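Local coordinates for protein peptidoglycan-N-acetylmuramic acid deacetylase PdaA (Bacillus subtilis, PDB 1NY1) that removes the acetyl group from N-acetylmuramic acid residues of peptidoglycan, a step toward the muramic delta-lactam of the spore cortex, and is required for germination, at residues A[45-50]-A[196-201]; A[58-63]-A[205-210]; A[139-144]-A[159-164]; A[163-168]-A[192-197]. All coordinates share one frame; numbering follows the deposited sequence.

Contact 1 (A[45-50]-A[196-201]); sequences IYLTFD and YLLHTV
Phe-49 and Leu-198 set the pattern here: partners on two parallel strands, their side chains lie alongside one another and point the same way, with Leu-198 CB 3.8 Å from Phe-49 CD2. The Thr-200 side chain crosses that of Phe-49 at about a right angle, its CG2 3.6 Å from Phe-49 CD2. Earlier along the strands, Leu-47 runs beside Tyr-196, while Ile-45 lays CG2 over one face of the Tyr-196 ring, 4.1 Å from its centroid, a CH-pi contact. Thr-48, on the other side of the sheet, holds OG1 between its own N and carbonyl carbon (chi1 77°), and both its OG1, at 2.6 Å, and its N grip Tyr-196 O. Farther along, Asp-50 CB meets His-199 CE1 at 3.7 Å; by analogy with relatives these two are probably the proton acceptor and donor, and Arg-140 holds Asp-50 OD1 in a salt bridge. Helices 58-67 and 205-219 cover the side bearing Phe-49 and Leu-198, and strands 73-76 and 222-224 also pair with strand 44-51.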
loop_
_atom_site.group_PDB
_atom_site.type_symbol
_atom_site.label_atom_id
_atom_site.label_comp_id
_atom_site.label_asym_id
_atom_site.label_seq_id
_atom_site.Cartn_x
_atom_site.Cartn_y
_atom_site.Cartn_z
ATOM N N ILE A 45 -4.472 8.580 -9.324
ATOM C CA ILE A 45 -4.629 7.795 -8.107
ATOM C C ILE A 45 -3.692 6.594 -8.210
ATOM O O ILE A 45 -3.516 6.028 -9.291
ATOM C CB ILE A 45 -6.085 7.304 -7.947
ATOM C CG1 ILE A 45 -6.995 8.489 -7.596
ATOM C CG2 ILE A 45 -6.170 6.223 -6.870
ATOM C CD1 ILE A 45 -8.492 8.180 -7.720
ATOM N N TYR A 46 -3.080 6.228 -7.088
ATOM C CA TYR A 46 -2.157 5.093 -7.027
ATOM C C TYR A 46 -2.784 4.072 -6.085
ATOM O O TYR A 46 -2.988 4.358 -4.907
ATOM C CB TYR A 46 -0.800 5.532 -6.457
ATOM C CG TYR A 46 -0.253 6.790 -7.090
ATOM C CD1 TYR A 46 0.594 6.730 -8.199
ATOM C CD2 TYR A 46 -0.635 8.048 -6.620
ATOM C CE1 TYR A 46 1.040 7.893 -8.825
ATOM C CE2 TYR A 46 -0.200 9.214 -7.235
ATOM C CZ TYR A 46 0.633 9.134 -8.336
ATOM O OH TYR A 46 1.036 10.288 -8.964
ATOM N N LEU A 47 -3.093 2.887 -6.594
ATOM C CA LEU A 47 -3.703 1.862 -5.755
ATOM C C LEU A 47 -2.664 0.987 -5.060
ATOM O O LEU A 47 -1.723 0.514 -5.695
ATOM C CB LEU A 47 -4.628 0.970 -6.593
ATOM C CG LEU A 47 -5.828 1.659 -7.257
ATOM C CD1 LEU A 47 -6.636 0.639 -8.049
ATOM C CD2 LEU A 47 -6.698 2.307 -6.187
ATOM N N THR A 48 -2.825 0.797 -3.754
ATOM C CA THR A 48 -1.932 -0.075 -2.996
ATOM C C THR A 48 -2.819 -0.949 -2.115
ATOM O O THR A 48 -3.938 -0.562 -1.748
ATOM C CB THR A 48 -0.921 0.692 -2.088
ATOM O OG1 THR A 48 -1.585 1.177 -0.916
ATOM C CG2 THR A 48 -0.288 1.857 -2.838
ATOM N N PHE A 49 -2.320 -2.136 -1.795
ATOM C CA PHE A 49 -3.052 -3.091 -0.977
ATOM C C PHE A 49 -2.154 -3.658 0.122
ATOM O O PHE A 49 -0.942 -3.738 -0.046
ATOM C CB PHE A 49 -3.547 -4.261 -1.841
ATOM C CG PHE A 49 -4.395 -3.851 -3.018
ATOM C CD1 PHE A 49 -3.818 -3.321 -4.170
ATOM C CD2 PHE A 49 -5.778 -4.018 -2.977
ATOM C CE1 PHE A 49 -4.614 -2.965 -5.268
ATOM C CE2 PHE A 49 -6.579 -3.668 -4.063
ATOM C CZ PHE A 49 -5.994 -3.141 -5.209
ATOM N N ASP A 50 -2.755 -4.022 1.251
ATOM C CA ASP A 50 -2.027 -4.645 2.355
ATOM C C ASP A 50 -2.600 -6.062 2.386
ATOM O O ASP A 50 -3.819 -6.238 2.451
ATOM C CB ASP A 50 -2.308 -3.935 3.690
ATOM C CG ASP A 50 -1.427 -2.714 3.917
ATOM O OD1 ASP A 50 -0.683 -2.319 2.995
ATOM O OD2 ASP A 50 -1.482 -2.144 5.035
ATOM N N TYR A 196 -4.212 5.143 -2.341
ATOM C CA TYR A 196 -5.218 4.354 -1.643
ATOM C C TYR A 196 -4.598 3.147 -0.978
ATOM O O TYR A 196 -3.713 2.501 -1.541
ATOM C CB TYR A 196 -6.283 3.816 -2.601
ATOM C CG TYR A 196 -7.338 4.794 -3.038
ATOM C CD1 TYR A 196 -8.637 4.359 -3.308
ATOM C CD2 TYR A 196 -7.041 6.140 -3.212
ATOM C CE1 TYR A 196 -9.618 5.246 -3.743
ATOM C CE2 TYR A 196 -8.010 7.034 -3.644
ATOM C CZ TYR A 196 -9.292 6.586 -3.906
ATOM O OH TYR A 196 -10.248 7.480 -4.333
ATOM N N LEU A 197 -5.079 2.850 0.224
ATOM C CA LEU A 197 -4.644 1.681 0.966
ATOM C C LEU A 197 -5.904 0.835 1.058
ATOM O O LEU A 197 -6.872 1.219 1.720
ATOM C CB LEU A 197 -4.166 2.056 2.373
ATOM C CG LEU A 197 -3.521 0.973 3.248
ATOM C CD1 LEU A 197 -3.382 1.500 4.667
ATOM C CD2 LEU A 197 -4.349 -0.284 3.261
ATOM N N LEU A 198 -5.894 -0.309 0.386
ATOM C CA LEU A 198 -7.048 -1.201 0.383
ATOM C C LEU A 198 -6.676 -2.585 0.894
ATOM O O LEU A 198 -5.503 -2.956 0.916
ATOM C CB LEU A 198 -7.600 -1.349 -1.038
ATOM C CG LEU A 198 -8.034 -0.085 -1.774
ATOM C CD1 LEU A 198 -8.448 -0.436 -3.194
ATOM C CD2 LEU A 198 -9.181 0.570 -1.022
ATOM N N HIS A 199 -7.690 -3.331 1.318
ATOM C CA HIS A 199 -7.519 -4.705 1.779
ATOM C C HIS A 199 -8.359 -5.510 0.801
ATOM O O HIS A 199 -9.180 -4.941 0.083
ATOM C CB HIS A 199 -8.032 -4.862 3.213
ATOM C CG HIS A 199 -7.250 -4.058 4.203
ATOM N ND1 HIS A 199 -6.019 -4.460 4.672
ATOM C CD2 HIS A 199 -7.459 -2.818 4.704
ATOM C CE1 HIS A 199 -5.499 -3.499 5.415
ATOM N NE2 HIS A 199 -6.351 -2.490 5.449
ATOM N N THR A 200 -8.157 -6.820 0.751
ATOM C CA THR A 200 -8.908 -7.645 -0.184
ATOM C C THR A 200 -9.642 -8.784 0.513
ATOM O O THR A 200 -9.992 -9.779 -0.121
ATOM C CB THR A 200 -7.968 -8.256 -1.253
ATOM O OG1 THR A 200 -7.100 -9.217 -0.632
ATOM C CG2 THR A 200 -7.120 -7.164 -1.902
ATOM N N VAL A 201 -9.897 -8.627 1.808
ATOM C CA VAL A 201 -10.556 -9.672 2.585
ATOM C C VAL A 201 -12.051 -9.494 2.856
ATOM O O VAL A 201 -12.727 -10.449 3.245
ATOM C CB VAL A 201 -9.861 -9.855 3.958
ATOM C CG1 VAL A 201 -8.428 -10.321 3.760
ATOM C CG2 VAL A 201 -9.879 -8.540 4.743
HETATM O O HOH W 1 -6.034 -7.727 2.401
#

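Contact 2 (A[58-63]-A[205-210]); sequences TPKVLD and NAEALD
Lys-60 reaches across to Ala-206 and Glu-207 where the helical segments 58-63 and 205-210 run almost parallel, 14° apart, their axes approaching to 8.8 Å. Its side chain changes character along its length. CB rests on the methyl of Ala-206, 3.7 Å from Ala-206 CB. Beyond it, a bend at chi3 (-65°) turns the outer half of the chain toward Glu-207. CD and CE each pass 3.7 Å from Glu-207 OE2, and NZ closes a salt bridge to the same oxygen at 2.9 Å, with Glu-207 OE2 offering its syn lone pair. Glu-207 is itself bent at chi2 and brings its carboxylate back to meet the ammonium. An alanine in place of Lys-60 would probably leave the Glu-207 carboxylate without its positive mate while Asp-204 still stands close by. Deeper in the groove Val-61 takes over: CG2 meets Ala-206 CB at 3.9 Å, and CG1 meets Leu-209 CD2 at 4.1 Å. Val-61 and Leu-209 both also touch Phe-49 of strand 44-51. The chemistry is thus layered, a charged clasp between partly exposed side chains above buried apolar groups, and with Asp-204 near Glu-207 OE1 the lysine's charge is likely to ease a repulsion between acids.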
loop_
_atom_site.group_PDB
_atom_site.type_symbol
_atom_site.label_atom_id
_atom_site.label_comp_id
_atom_site.label_asym_id
_atom_site.label_seq_id
_atom_site.Cartn_x
_atom_site.Cartn_y
_atom_site.Cartn_z
ATOM N N THR A 58 -8.925 -12.212 -3.361
ATOM C CA THR A 58 -7.805 -11.638 -4.101
ATOM C C THR A 58 -7.791 -12.008 -5.586
ATOM O O THR A 58 -7.397 -11.197 -6.419
ATOM C CB THR A 58 -6.469 -11.980 -3.425
ATOM O OG1 THR A 58 -6.508 -11.504 -2.072
ATOM C CG2 THR A 58 -5.315 -11.292 -4.143
ATOM N N PRO A 59 -8.218 -13.235 -5.935
ATOM C CA PRO A 59 -8.229 -13.602 -7.355
ATOM C C PRO A 59 -9.143 -12.648 -8.122
ATOM O O PRO A 59 -8.809 -12.212 -9.223
ATOM C CB PRO A 59 -8.768 -15.026 -7.336
ATOM C CG PRO A 59 -8.188 -15.566 -6.076
ATOM C CD PRO A 59 -8.414 -14.426 -5.090
ATOM N N LYS A 60 -10.298 -12.321 -7.547
ATOM C CA LYS A 60 -11.217 -11.402 -8.216
ATOM C C LYS A 60 -10.623 -9.998 -8.303
ATOM O O LYS A 60 -10.799 -9.309 -9.311
ATOM C CB LYS A 60 -12.578 -11.363 -7.507
ATOM C CG LYS A 60 -13.456 -12.596 -7.774
ATOM C CD LYS A 60 -14.905 -12.394 -7.313
ATOM C CE LYS A 60 -15.003 -12.226 -5.795
ATOM N NZ LYS A 60 -16.387 -11.875 -5.338
ATOM N N VAL A 61 -9.919 -9.572 -7.257
ATOM C CA VAL A 61 -9.294 -8.254 -7.270
ATOM C C VAL A 61 -8.285 -8.179 -8.412
ATOM O O VAL A 61 -8.208 -7.177 -9.123
ATOM C CB VAL A 61 -8.572 -7.959 -5.941
ATOM C CG1 VAL A 61 -7.655 -6.748 -6.101
ATOM C CG2 VAL A 61 -9.596 -7.695 -4.843
ATOM N N LEU A 62 -7.509 -9.244 -8.582
ATOM C CA LEU A 62 -6.526 -9.285 -9.654
ATOM C C LEU A 62 -7.223 -9.254 -11.019
ATOM O O LEU A 62 -6.729 -8.619 -11.946
ATOM C CB LEU A 62 -5.645 -10.534 -9.513
ATOM C CG LEU A 62 -4.612 -10.465 -8.375
ATOM C CD1 LEU A 62 -3.957 -11.827 -8.169
ATOM C CD2 LEU A 62 -3.552 -9.413 -8.705
ATOM N N ASP A 63 -8.370 -9.921 -11.136
ATOM C CA ASP A 63 -9.112 -9.934 -12.398
ATOM C C ASP A 63 -9.609 -8.529 -12.731
ATOM O O ASP A 63 -9.559 -8.094 -13.884
ATOM C CB ASP A 63 -10.317 -10.883 -12.335
ATOM C CG ASP A 63 -9.915 -12.347 -12.200
ATOM O OD1 ASP A 63 -8.785 -12.707 -12.593
ATOM O OD2 ASP A 63 -10.746 -13.142 -11.713
ATOM N N ASN A 205 -15.367 -6.526 -1.878
ATOM C CA ASN A 205 -14.367 -5.483 -2.090
ATOM C C ASN A 205 -13.928 -5.420 -3.554
ATOM O O ASN A 205 -13.662 -4.338 -4.074
ATOM C CB ASN A 205 -13.140 -5.667 -1.173
ATOM C CG ASN A 205 -12.267 -6.850 -1.569
ATOM O OD1 ASN A 205 -12.462 -7.980 -1.103
ATOM N ND2 ASN A 205 -11.298 -6.593 -2.433
ATOM N N ALA A 206 -13.869 -6.567 -4.228
ATOM C CA ALA A 206 -13.465 -6.596 -5.636
ATOM C C ALA A 206 -14.499 -5.892 -6.516
ATOM O O ALA A 206 -14.145 -5.159 -7.443
ATOM C CB ALA A 206 -13.276 -8.036 -6.104
ATOM N N GLU A 207 -15.776 -6.131 -6.226
ATOM C CA GLU A 207 -16.861 -5.510 -6.975
ATOM C C GLU A 207 -16.874 -4.001 -6.712
ATOM O O GLU A 207 -17.110 -3.206 -7.621
ATOM C CB GLU A 207 -18.209 -6.122 -6.567
ATOM C CG GLU A 207 -18.467 -7.569 -7.029
ATOM C CD GLU A 207 -17.596 -8.621 -6.340
ATOM O OE1 GLU A 207 -17.024 -8.347 -5.264
ATOM O OE2 GLU A 207 -17.503 -9.745 -6.876
ATOM N N ALA A 208 -16.621 -3.605 -5.466
ATOM C CA ALA A 208 -16.598 -2.185 -5.137
ATOM C C ALA A 208 -15.460 -1.523 -5.910
ATOM O O ALA A 208 -15.632 -0.446 -6.478
ATOM C CB ALA A 208 -16.405 -1.981 -3.631
ATOM N N LEU A 209 -14.301 -2.178 -5.943
ATOM C CA LEU A 209 -13.143 -1.641 -6.654
ATOM C C LEU A 209 -13.428 -1.526 -8.151
ATOM O O LEU A 209 -13.042 -0.546 -8.798
ATOM C CB LEU A 209 -11.917 -2.531 -6.432
ATOM C CG LEU A 209 -10.607 -2.111 -7.118
ATOM C CD1 LEU A 209 -10.115 -0.775 -6.562
ATOM C CD2 LEU A 209 -9.558 -3.189 -6.882
ATOM N N ASP A 210 -14.101 -2.532 -8.699
ATOM C CA ASP A 210 -14.451 -2.536 -10.117
ATOM C C ASP A 210 -15.278 -1.275 -10.428
ATOM O O ASP A 210 -14.969 -0.535 -11.364
ATOM C CB ASP A 210 -15.245 -3.811 -10.434
ATOM C CG ASP A 210 -15.452 -4.036 -11.923
ATOM O OD1 ASP A 210 -14.983 -3.220 -12.756
ATOM O OD2 ASP A 210 -16.092 -5.053 -12.257
#

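Contact 3 (A[139-144]-A[159-164]); sequences LRPPRG and YQTVFW
Leu-139 and Thr-161 pair as a parallel bridge, CA atoms 4.6 Å apart, Leu-139 N donating to Gln-160 O and Leu-139 O receiving Val-162 N at 2.7 Å. Arg-140 extends along the partner chain, CG anti to the backbone N (chi1 -179°), before bending at chi3. Its NE bonds to Val-162 O at 3.0 Å, nearly straight (163°) and close to the guanidinium plane; NH2 reaches Phe-163 O at 2.8 Å from above that carbonyl's plane. Trp-164 brings CE3 over one face of the guanidinium, 3.8 Å from Arg-140 NE, the planes 76° apart. These contacts fix the group's rotation and leave NH1 to Thr-48 and Asp-50, probably the proton acceptor. Thr-161 CG2 touches Pro-141 CD at 3.6 Å and lies over one face of the Phe-163 ring; Gly-144 CA abuts the indole edge. Strands 138-139 and 160-161, joined through helix 148-156, form a beta-alpha-beta unit; that helix packs on Leu-139 and Thr-161, helix 113-131 touches Leu-139, and Arg-140 leans on Leu-197 of strand 194-198.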
loop_
_atom_site.group_PDB
_atom_site.type_symbol
_atom_site.label_atom_id
_atom_site.label_comp_id
_atom_site.label_asym_id
_atom_site.label_seq_id
_atom_site.Cartn_x
_atom_site.Cartn_y
_atom_site.Cartn_z
ATOM N N LEU A 139 8.344 -0.361 1.378
ATOM C CA LEU A 139 7.933 -0.847 2.676
ATOM C C LEU A 139 6.756 -0.097 3.251
ATOM O O LEU A 139 6.604 1.107 3.055
ATOM C CB LEU A 139 9.097 -0.747 3.663
ATOM C CG LEU A 139 8.741 -0.941 5.142
ATOM C CD1 LEU A 139 8.236 -2.358 5.367
ATOM C CD2 LEU A 139 9.961 -0.662 6.005
ATOM N N ARG A 140 5.913 -0.832 3.959
ATOM C CA ARG A 140 4.789 -0.230 4.642
ATOM C C ARG A 140 4.897 -0.789 6.051
ATOM O O ARG A 140 4.764 -1.994 6.264
ATOM C CB ARG A 140 3.463 -0.619 4.005
ATOM C CG ARG A 140 2.297 0.031 4.725
ATOM C CD ARG A 140 1.069 0.094 3.858
ATOM N NE ARG A 140 1.143 1.154 2.858
ATOM C CZ ARG A 140 0.377 1.183 1.772
ATOM N NH1 ARG A 140 -0.496 0.205 1.563
ATOM N NH2 ARG A 140 0.466 2.190 0.916
ATOM N N PRO A 141 5.183 0.079 7.030
ATOM C CA PRO A 141 5.313 -0.367 8.417
ATOM C C PRO A 141 4.092 -1.115 8.941
ATOM O O PRO A 141 2.953 -0.682 8.752
ATOM C CB PRO A 141 5.556 0.935 9.170
ATOM C CG PRO A 141 6.337 1.736 8.183
ATOM C CD PRO A 141 5.571 1.494 6.897
ATOM N N PRO A 142 4.314 -2.258 9.601
ATOM C CA PRO A 142 3.185 -3.021 10.137
ATOM C C PRO A 142 2.296 -2.134 11.016
ATOM O O PRO A 142 2.788 -1.431 11.899
ATOM C CB PRO A 142 3.871 -4.124 10.936
ATOM C CG PRO A 142 5.125 -4.370 10.151
ATOM C CD PRO A 142 5.588 -2.965 9.827
ATOM N N ARG A 143 0.993 -2.162 10.751
ATOM C CA ARG A 143 0.012 -1.386 11.506
ATOM C C ARG A 143 0.261 0.123 11.439
ATOM O O ARG A 143 -0.250 0.891 12.260
ATOM C CB ARG A 143 -0.006 -1.860 12.965
ATOM C CG ARG A 143 -1.344 -1.682 13.672
ATOM C CD ARG A 143 -1.358 -2.416 15.010
ATOM N NE ARG A 143 -2.628 -2.278 15.725
ATOM C CZ ARG A 143 -3.790 -2.774 15.307
ATOM N NH1 ARG A 143 -3.856 -3.446 14.164
ATOM N NH2 ARG A 143 -4.885 -2.606 16.038
ATOM N N GLY A 144 1.044 0.543 10.450
ATOM C CA GLY A 144 1.343 1.952 10.283
ATOM C C GLY A 144 2.173 2.538 11.408
ATOM O O GLY A 144 2.243 3.757 11.562
ATOM N N TYR A 159 15.215 0.793 1.531
ATOM C CA TYR A 159 13.762 0.780 1.443
ATOM C C TYR A 159 13.109 2.146 1.388
ATOM O O TYR A 159 13.507 3.086 2.079
ATOM C CB TYR A 159 13.165 -0.007 2.613
ATOM C CG TYR A 159 13.209 -1.498 2.420
ATOM C CD1 TYR A 159 12.217 -2.151 1.682
ATOM C CD2 TYR A 159 14.252 -2.260 2.948
ATOM C CE1 TYR A 159 12.263 -3.525 1.476
ATOM C CE2 TYR A 159 14.306 -3.639 2.741
ATOM C CZ TYR A 159 13.314 -4.263 2.008
ATOM O OH TYR A 159 13.364 -5.624 1.796
ATOM N N GLN A 160 12.096 2.231 0.541
ATOM C CA GLN A 160 11.318 3.440 0.375
ATOM C C GLN A 160 10.048 3.149 1.168
ATOM O O GLN A 160 9.348 2.181 0.875
ATOM C CB GLN A 160 10.971 3.632 -1.098
ATOM C CG GLN A 160 10.420 4.991 -1.416
ATOM C CD GLN A 160 11.498 6.046 -1.444
ATOM O OE1 GLN A 160 11.217 7.233 -1.323
ATOM N NE2 GLN A 160 12.746 5.617 -1.615
ATOM N N THR A 161 9.760 3.957 2.182
ATOM C CA THR A 161 8.563 3.732 2.981
ATOM C C THR A 161 7.368 4.422 2.338
ATOM O O THR A 161 7.409 5.616 2.047
ATOM C CB THR A 161 8.760 4.226 4.429
ATOM O OG1 THR A 161 9.756 3.417 5.064
ATOM C CG2 THR A 161 7.459 4.125 5.224
ATOM N N VAL A 162 6.306 3.652 2.115
ATOM C CA VAL A 162 5.104 4.157 1.469
ATOM C C VAL A 162 3.903 4.162 2.412
ATOM O O VAL A 162 3.476 3.110 2.891
ATOM C CB VAL A 162 4.756 3.287 0.232
ATOM C CG1 VAL A 162 3.561 3.865 -0.501
ATOM C CG2 VAL A 162 5.964 3.182 -0.691
ATOM N N PHE A 163 3.372 5.349 2.689
ATOM C CA PHE A 163 2.202 5.460 3.548
ATOM C C PHE A 163 0.965 5.551 2.665
ATOM O O PHE A 163 0.915 4.917 1.611
ATOM C CB PHE A 163 2.331 6.679 4.465
ATOM C CG PHE A 163 3.391 6.518 5.516
ATOM C CD1 PHE A 163 3.242 5.571 6.520
ATOM C CD2 PHE A 163 4.554 7.273 5.475
ATOM C CE1 PHE A 163 4.242 5.374 7.472
ATOM C CE2 PHE A 163 5.560 7.085 6.420
ATOM C CZ PHE A 163 5.403 6.135 7.418
ATOM N N TRP A 164 -0.034 6.326 3.074
ATOM C CA TRP A 164 -1.243 6.436 2.269
ATOM C C TRP A 164 -2.018 7.702 2.576
ATOM O O TRP A 164 -1.759 8.377 3.579
ATOM C CB TRP A 164 -2.137 5.203 2.482
ATOM C CG TRP A 164 -2.589 5.002 3.900
ATOM C CD1 TRP A 164 -3.754 5.440 4.465
ATOM C CD2 TRP A 164 -1.854 4.352 4.946
ATOM N NE1 TRP A 164 -3.790 5.102 5.804
ATOM C CE2 TRP A 164 -2.635 4.435 6.124
ATOM C CE3 TRP A 164 -0.610 3.706 5.003
ATOM C CZ2 TRP A 164 -2.210 3.901 7.345
ATOM C CZ3 TRP A 164 -0.185 3.172 6.218
ATOM C CH2 TRP A 164 -0.986 3.275 7.373
#

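Contact 4 (A[163-168]-A[192-197]); sequences FWSVAF and PGAIYL
Leu-197 and Trp-164 fit bump into hollow where the segment 163-168 flanks strand 194-198, in the distorted beta/alpha barrel of NodB-type deacetylases. Leu-197 CD1 presses on the indole face, 3.4 Å from the centroid of the six-membered ring, a tight CH-pi contact. The indole is turned there by chi1 of 60°, which sets CG between its backbone N and carbonyl carbon. An alanine in place of Trp-164 would probably open a gap over Leu-197 CD1, beside the probable catalytic pair, and deprive Trp-8 of its edge-to-face partner. A second bump, Val-166, fits the face of Tyr-196 turned away from Ile-45: CG1 stands 3.9 Å above the ring centre, and CG2 comes within 3.5 Å of Tyr-196 CE2. Ala-194 CB fills the corner between that ring's edge and Val-166 CG2. Beneath the side chains, Ile-195 O accepts from both Ser-165 N and Val-166 N, and Leu-197 N donates to Val-166 O. Ser-165 completes the seam with its hydroxyl, OG taking the hydrogen bond of Ile-195 N at 2.9 Å.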
loop_
_atom_site.group_PDB
_atom_site.type_symbol
_atom_site.label_atom_id
_atom_site.label_comp_id
_atom_site.label_asym_id
_atom_site.label_seq_id
_atom_site.Cartn_x
_atom_site.Cartn_y
_atom_site.Cartn_z
ATOM N N PHE A 163 3.372 5.349 2.689
ATOM C CA PHE A 163 2.202 5.460 3.548
ATOM C C PHE A 163 0.965 5.551 2.665
ATOM O O PHE A 163 0.915 4.917 1.611
ATOM C CB PHE A 163 2.331 6.679 4.465
ATOM C CG PHE A 163 3.391 6.518 5.516
ATOM C CD1 PHE A 163 3.242 5.571 6.520
ATOM C CD2 PHE A 163 4.554 7.273 5.475
ATOM C CE1 PHE A 163 4.242 5.374 7.472
ATOM C CE2 PHE A 163 5.560 7.085 6.420
ATOM C CZ PHE A 163 5.403 6.135 7.418
ATOM N N TRP A 164 -0.034 6.326 3.074
ATOM C CA TRP A 164 -1.243 6.436 2.269
ATOM C C TRP A 164 -2.018 7.702 2.576
ATOM O O TRP A 164 -1.759 8.377 3.579
ATOM C CB TRP A 164 -2.137 5.203 2.482
ATOM C CG TRP A 164 -2.589 5.002 3.900
ATOM C CD1 TRP A 164 -3.754 5.440 4.465
ATOM C CD2 TRP A 164 -1.854 4.352 4.946
ATOM N NE1 TRP A 164 -3.790 5.102 5.804
ATOM C CE2 TRP A 164 -2.635 4.435 6.124
ATOM C CE3 TRP A 164 -0.610 3.706 5.003
ATOM C CZ2 TRP A 164 -2.210 3.901 7.345
ATOM C CZ3 TRP A 164 -0.185 3.172 6.218
ATOM C CH2 TRP A 164 -0.986 3.275 7.373
ATOM N N SER A 165 -2.963 8.031 1.699
ATOM C CA SER A 165 -3.782 9.227 1.870
ATOM C C SER A 165 -5.275 8.876 1.900
ATOM O O SER A 165 -6.108 9.736 2.182
ATOM C CB SER A 165 -3.506 10.222 0.741
ATOM O OG SER A 165 -4.046 9.754 -0.480
ATOM N N VAL A 166 -5.602 7.619 1.596
ATOM C CA VAL A 166 -6.987 7.136 1.621
ATOM C C VAL A 166 -7.045 5.732 2.201
ATOM O O VAL A 166 -6.308 4.841 1.777
ATOM C CB VAL A 166 -7.640 7.047 0.211
ATOM C CG1 VAL A 166 -9.024 6.381 0.319
ATOM C CG2 VAL A 166 -7.767 8.422 -0.410
ATOM N N ALA A 167 -7.938 5.533 3.160
ATOM C CA ALA A 167 -8.112 4.224 3.773
ATOM C C ALA A 167 -9.423 4.237 4.534
ATOM O O ALA A 167 -9.886 5.288 4.965
ATOM C CB ALA A 167 -6.955 3.919 4.724
ATOM N N PHE A 168 -10.028 3.070 4.680
ATOM C CA PHE A 168 -11.271 2.966 5.414
ATOM C C PHE A 168 -11.357 1.585 6.030
ATOM O O PHE A 168 -10.461 0.759 5.846
ATOM C CB PHE A 168 -12.475 3.239 4.512
ATOM C CG PHE A 168 -12.418 2.542 3.188
ATOM C CD1 PHE A 168 -11.644 3.052 2.151
ATOM C CD2 PHE A 168 -13.149 1.378 2.975
ATOM C CE1 PHE A 168 -11.600 2.410 0.913
ATOM C CE2 PHE A 168 -13.111 0.728 1.740
ATOM C CZ PHE A 168 -12.337 1.245 0.707
ATOM N N PRO A 192 -6.595 14.299 -6.111
ATOM C CA PRO A 192 -5.402 14.286 -6.956
ATOM C C PRO A 192 -4.196 13.779 -6.166
ATOM O O PRO A 192 -3.933 14.233 -5.050
ATOM C CB PRO A 192 -5.267 15.749 -7.358
ATOM C CG PRO A 192 -6.696 16.174 -7.483
ATOM C CD PRO A 192 -7.318 15.576 -6.241
ATOM N N GLY A 193 -3.478 12.826 -6.747
ATOM C CA GLY A 193 -2.305 12.279 -6.094
ATOM C C GLY A 193 -2.579 11.306 -4.961
ATOM O O GLY A 193 -1.653 10.895 -4.266
ATOM N N ALA A 194 -3.838 10.923 -4.774
ATOM C CA ALA A 194 -4.186 10.002 -3.698
ATOM C C ALA A 194 -3.521 8.644 -3.811
ATOM O O ALA A 194 -3.414 8.075 -4.896
ATOM C CB ALA A 194 -5.699 9.803 -3.643
ATOM N N ILE A 195 -3.062 8.142 -2.672
ATOM C CA ILE A 195 -2.486 6.813 -2.605
ATOM C C ILE A 195 -3.496 6.080 -1.731
ATOM O O ILE A 195 -3.655 6.393 -0.545
ATOM C CB ILE A 195 -1.092 6.802 -1.936
ATOM C CG1 ILE A 195 -0.097 7.595 -2.798
ATOM C CG2 ILE A 195 -0.617 5.357 -1.756
ATOM C CD1 ILE A 195 1.341 7.601 -2.277
ATOM N N TYR A 196 -4.212 5.143 -2.341
ATOM C CA TYR A 196 -5.218 4.354 -1.643
ATOM C C TYR A 196 -4.598 3.147 -0.978
ATOM O O TYR A 196 -3.713 2.501 -1.541
ATOM C CB TYR A 196 -6.283 3.816 -2.601
ATOM C CG TYR A 196 -7.338 4.794 -3.038
ATOM C CD1 TYR A 196 -8.637 4.359 -3.308
ATOM C CD2 TYR A 196 -7.041 6.140 -3.212
ATOM C CE1 TYR A 196 -9.618 5.246 -3.743
ATOM C CE2 TYR A 196 -8.010 7.034 -3.644
ATOM C CZ TYR A 196 -9.292 6.586 -3.906
ATOM O OH TYR A 196 -10.248 7.480 -4.333
ATOM N N LEU A 197 -5.079 2.850 0.224
ATOM C CA LEU A 197 -4.644 1.681 0.966
ATOM C C LEU A 197 -5.904 0.835 1.058
ATOM O O LEU A 197 -6.872 1.219 1.720
ATOM C CB LEU A 197 -4.166 2.056 2.373
ATOM C CG LEU A 197 -3.521 0.973 3.248
ATOM C CD1 LEU A 197 -3.382 1.500 4.667
ATOM C CD2 LEU A 197 -4.349 -0.284 3.261
HETATM O O HOH W 2 -8.598 0.590 3.775
#

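In the fold
Contact 1 is the common ground of the four. Contact 2, centred about 11 Å from it, joins the helices that follow its two strands in the chain, and Thr-200 OG1 reaches Thr-58 OG1 at 2.8 Å. Contact 3 joins it through Arg-140, whose NH1 lies 2.9 Å from Asp-50 OD1. Contact 4 shares Tyr-196 and Leu-197 with contact 1, its centre about 8 Å away, and Phe-163 and Trp-164 with contact 3. Contacts 1, 3 and 4 therefore converge around the probable catalytic residues Asp-50 and His-199, the former close to the metal-binding His-101, whereas contact 2 lies farther out, though its Asn-205 side chain comes within about 7 Å of that of His-199.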